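Local coordinates for protein eukaryotic translation initiation factor 4 gamma 2 (Homo sapiens, PDB 4IUL) that probably acts in translation initiation as an eIF4G-family scaffold, its HEAT-repeat MIF4G domain interacting with the RNA helicase eIF4A, at residues G163-H174 with T205-E213. Residues are numbered along the deposited sequence; the frame is centred on the assembly and turned at random.
Sequences GKLDLIHESILH and TVGPRLDHE
Leu210 packs against Glu170, Leu173 and His174. Glu170 can be followed outward from CB. Its CG, beside the backbone N (chi1 -67°), passes 3.9 Å from Leu210 CD1, the two side chains running in opposite directions. Beyond CG the chain is extended and brings the carboxylate to His212, with CD 3.5 Å from His212 NE2. OE2 accepts from His212 NE2 at 2.9 Å on its syn side, though the bond is bent (133°). OE1 adds a weak bond to the same nitrogen. Carboxylate and ring lie nearly coplanar. A water ties the cluster together: it donates to Leu210 O and weakly to Glu170 OE2, and also hydrogen-bonds His174 NE2 at 2.6 Å. Over one face of the His174 ring lies Leu210 CD2, a CH-pi contact 4.2 Å from the centroid. ND1 of that ring bonds Tyr222 OH, so both ring nitrogens have partners. Deeper in, Leu173 CD1 meets Val206 CG1 tip to tip at 3.4 Å, a tight fit, and also touches Leu210 CD1. A salt bridge joins Arg209 and Asp166. Arg209 NH1 donates to Asp166 OD1 at 2.7 Å, tilted from the guanidinium plane. Gly163 O lies over the guanidinium centre. Asp166, with positive phi, ends helix 141-163 in a Schellman motif, so the salt bridge falls at the C-terminal end of that helix. The contact joins the link after helix 141-163 and the first turn of helix 170-181 to the C-terminal end of helix 193-210 and the residues just after it. Leu173 also packs on Ile159 of helix 141-163, and His174 on Leu218 and Met219 of helix 216-227, in this all-helical HEAT-repeat domain.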
# COMPACT_ATOMS: atom_id res chain seq x y z
N GLY A 163 -1.21 -3.82 -4.99
CA GLY A 163 -1.50 -5.23 -5.19
C GLY A 163 -2.51 -5.43 -6.32
O GLY A 163 -2.41 -6.36 -7.11
N LYS A 164 -3.48 -4.53 -6.39
CA LYS A 164 -4.51 -4.58 -7.41
C LYS A 164 -3.92 -4.55 -8.83
O LYS A 164 -4.51 -5.08 -9.76
CB LYS A 164 -5.47 -3.40 -7.20
CG LYS A 164 -6.61 -3.27 -8.18
CD LYS A 164 -7.59 -2.21 -7.67
CE LYS A 164 -8.47 -1.65 -8.78
NZ LYS A 164 -7.70 -0.79 -9.73
N LEU A 165 -2.74 -3.96 -8.98
CA LEU A 165 -2.08 -3.85 -10.29
C LEU A 165 -0.90 -4.82 -10.40
O LEU A 165 -0.07 -4.71 -11.31
CB LEU A 165 -1.57 -2.42 -10.50
CG LEU A 165 -2.61 -1.30 -10.40
CD1 LEU A 165 -1.93 0.06 -10.34
CD2 LEU A 165 -3.55 -1.37 -11.59
N ASP A 166 -0.84 -5.76 -9.46
CA ASP A 166 0.21 -6.78 -9.38
C ASP A 166 1.61 -6.20 -9.18
O ASP A 166 2.60 -6.77 -9.65
CB ASP A 166 0.18 -7.69 -10.62
CG ASP A 166 0.72 -9.10 -10.33
OD1 ASP A 166 0.28 -9.71 -9.32
OD2 ASP A 166 1.57 -9.61 -11.10
N LEU A 167 1.70 -5.09 -8.47
CA LEU A 167 2.98 -4.43 -8.19
C LEU A 167 3.65 -4.90 -6.89
O LEU A 167 4.83 -4.61 -6.67
CB LEU A 167 2.80 -2.90 -8.21
CG LEU A 167 2.49 -2.37 -9.62
CD1 LEU A 167 2.22 -0.86 -9.61
CD2 LEU A 167 3.67 -2.70 -10.54
N ILE A 168 2.91 -5.60 -6.03
CA ILE A 168 3.46 -6.17 -4.80
C ILE A 168 2.82 -7.56 -4.66
O ILE A 168 1.82 -7.85 -5.32
CB ILE A 168 3.19 -5.31 -3.52
CG1 ILE A 168 1.72 -4.92 -3.42
CG2 ILE A 168 4.13 -4.10 -3.50
CD1 ILE A 168 0.85 -5.98 -2.76
N HIS A 169 3.40 -8.42 -3.82
CA HIS A 169 2.93 -9.79 -3.65
C HIS A 169 1.99 -10.15 -2.48
O HIS A 169 1.69 -9.32 -1.61
CB HIS A 169 4.14 -10.72 -3.64
CG HIS A 169 4.98 -10.63 -4.88
ND1 HIS A 169 6.32 -10.96 -4.91
CD2 HIS A 169 4.67 -10.23 -6.14
CE1 HIS A 169 6.80 -10.77 -6.13
NE2 HIS A 169 5.81 -10.33 -6.89
N GLU A 170 1.57 -11.42 -2.46
CA GLU A 170 0.65 -11.97 -1.46
C GLU A 170 1.10 -11.89 -0.01
O GLU A 170 0.30 -11.62 0.89
CB GLU A 170 0.35 -13.45 -1.75
CG GLU A 170 -0.43 -13.73 -3.01
CD GLU A 170 -1.11 -15.10 -2.98
OE1 GLU A 170 -0.43 -16.10 -2.65
OE2 GLU A 170 -2.32 -15.18 -3.27
N SER A 171 2.38 -12.14 0.21
CA SER A 171 2.92 -12.13 1.56
C SER A 171 2.64 -10.86 2.36
O SER A 171 2.14 -10.93 3.49
CB SER A 171 4.42 -12.39 1.51
OG SER A 171 4.92 -12.55 2.82
N ILE A 172 2.95 -9.69 1.80
CA ILE A 172 2.74 -8.44 2.52
C ILE A 172 1.26 -8.12 2.70
O ILE A 172 0.87 -7.47 3.68
CB ILE A 172 3.46 -7.24 1.84
CG1 ILE A 172 3.60 -6.09 2.84
CG2 ILE A 172 2.69 -6.78 0.64
CD1 ILE A 172 4.45 -4.93 2.35
N LEU A 173 0.43 -8.56 1.76
CA LEU A 173 -1.00 -8.32 1.86
C LEU A 173 -1.55 -9.10 3.07
O LEU A 173 -2.30 -8.56 3.87
CB LEU A 173 -1.72 -8.75 0.59
CG LEU A 173 -1.52 -7.85 -0.63
CD1 LEU A 173 -2.09 -8.53 -1.85
CD2 LEU A 173 -2.19 -6.50 -0.41
N HIS A 174 -1.15 -10.37 3.21
CA HIS A 174 -1.61 -11.17 4.35
C HIS A 174 -1.11 -10.53 5.65
O HIS A 174 -1.77 -10.59 6.68
CB HIS A 174 -1.10 -12.62 4.25
CG HIS A 174 -1.89 -13.47 3.30
ND1 HIS A 174 -3.15 -13.94 3.60
CD2 HIS A 174 -1.61 -13.89 2.04
CE1 HIS A 174 -3.62 -14.61 2.56
NE2 HIS A 174 -2.71 -14.59 1.60
N THR A 205 -10.77 -5.22 -2.51
CA THR A 205 -9.77 -4.89 -3.52
C THR A 205 -8.88 -6.07 -3.92
O THR A 205 -8.66 -6.32 -5.11
CB THR A 205 -8.83 -3.75 -3.03
OG1 THR A 205 -9.61 -2.60 -2.66
CG2 THR A 205 -7.86 -3.36 -4.13
N VAL A 206 -8.38 -6.80 -2.93
CA VAL A 206 -7.47 -7.92 -3.15
C VAL A 206 -8.03 -9.31 -2.83
O VAL A 206 -7.50 -10.32 -3.31
CB VAL A 206 -6.18 -7.68 -2.33
CG1 VAL A 206 -5.42 -8.96 -2.13
CG2 VAL A 206 -5.31 -6.68 -3.06
N GLY A 207 -9.09 -9.36 -2.03
CA GLY A 207 -9.68 -10.63 -1.64
C GLY A 207 -9.79 -11.73 -2.68
O GLY A 207 -9.31 -12.85 -2.45
N PRO A 208 -10.41 -11.46 -3.84
CA PRO A 208 -10.55 -12.47 -4.90
C PRO A 208 -9.25 -13.12 -5.38
O PRO A 208 -9.20 -14.34 -5.56
CB PRO A 208 -11.27 -11.69 -6.01
CG PRO A 208 -12.06 -10.69 -5.26
CD PRO A 208 -11.08 -10.21 -4.21
N ARG A 209 -8.19 -12.33 -5.59
CA ARG A 209 -6.93 -12.90 -6.07
C ARG A 209 -6.17 -13.70 -5.00
O ARG A 209 -5.37 -14.58 -5.32
CB ARG A 209 -6.01 -11.80 -6.63
CG ARG A 209 -5.33 -10.92 -5.59
CD ARG A 209 -3.98 -10.40 -6.10
NE ARG A 209 -4.12 -9.67 -7.36
CZ ARG A 209 -3.20 -9.67 -8.33
NH1 ARG A 209 -2.07 -10.35 -8.20
NH2 ARG A 209 -3.43 -8.99 -9.45
N LEU A 210 -6.42 -13.39 -3.73
CA LEU A 210 -5.74 -14.07 -2.64
C LEU A 210 -6.41 -15.39 -2.26
O LEU A 210 -5.75 -16.34 -1.81
CB LEU A 210 -5.72 -13.17 -1.40
CG LEU A 210 -4.44 -12.51 -0.89
CD1 LEU A 210 -3.69 -11.79 -1.99
CD2 LEU A 210 -4.82 -11.55 0.23
N ASP A 211 -7.72 -15.45 -2.48
CA ASP A 211 -8.52 -16.61 -2.11
C ASP A 211 -8.49 -17.82 -3.05
O ASP A 211 -9.53 -18.23 -3.57
CB ASP A 211 -9.97 -16.14 -1.90
CG ASP A 211 -10.75 -17.04 -0.96
OD1 ASP A 211 -10.12 -17.84 -0.23
OD2 ASP A 211 -11.99 -16.93 -0.94
N HIS A 212 -7.30 -18.39 -3.26
CA HIS A 212 -7.19 -19.58 -4.10
C HIS A 212 -6.98 -20.80 -3.21
O HIS A 212 -6.68 -20.67 -2.01
CB HIS A 212 -6.07 -19.45 -5.15
CG HIS A 212 -4.75 -19.00 -4.59
ND1 HIS A 212 -3.92 -19.84 -3.88
CD2 HIS A 212 -4.11 -17.81 -4.67
CE1 HIS A 212 -2.82 -19.18 -3.54
NE2 HIS A 212 -2.92 -17.95 -4.00
N GLU A 213 -7.15 -21.98 -3.79
CA GLU A 213 -7.04 -23.25 -3.08
C GLU A 213 -5.97 -23.40 -2.00
O GLU A 213 -6.28 -23.80 -0.87
CB GLU A 213 -6.93 -24.38 -4.11
CG GLU A 213 -8.26 -24.71 -4.78
CD GLU A 213 -8.13 -25.20 -6.22
OE1 GLU A 213 -7.16 -25.95 -6.51
OE2 GLU A 213 -8.99 -24.83 -7.05
O HOH W 1 -3.22 -15.70 -0.73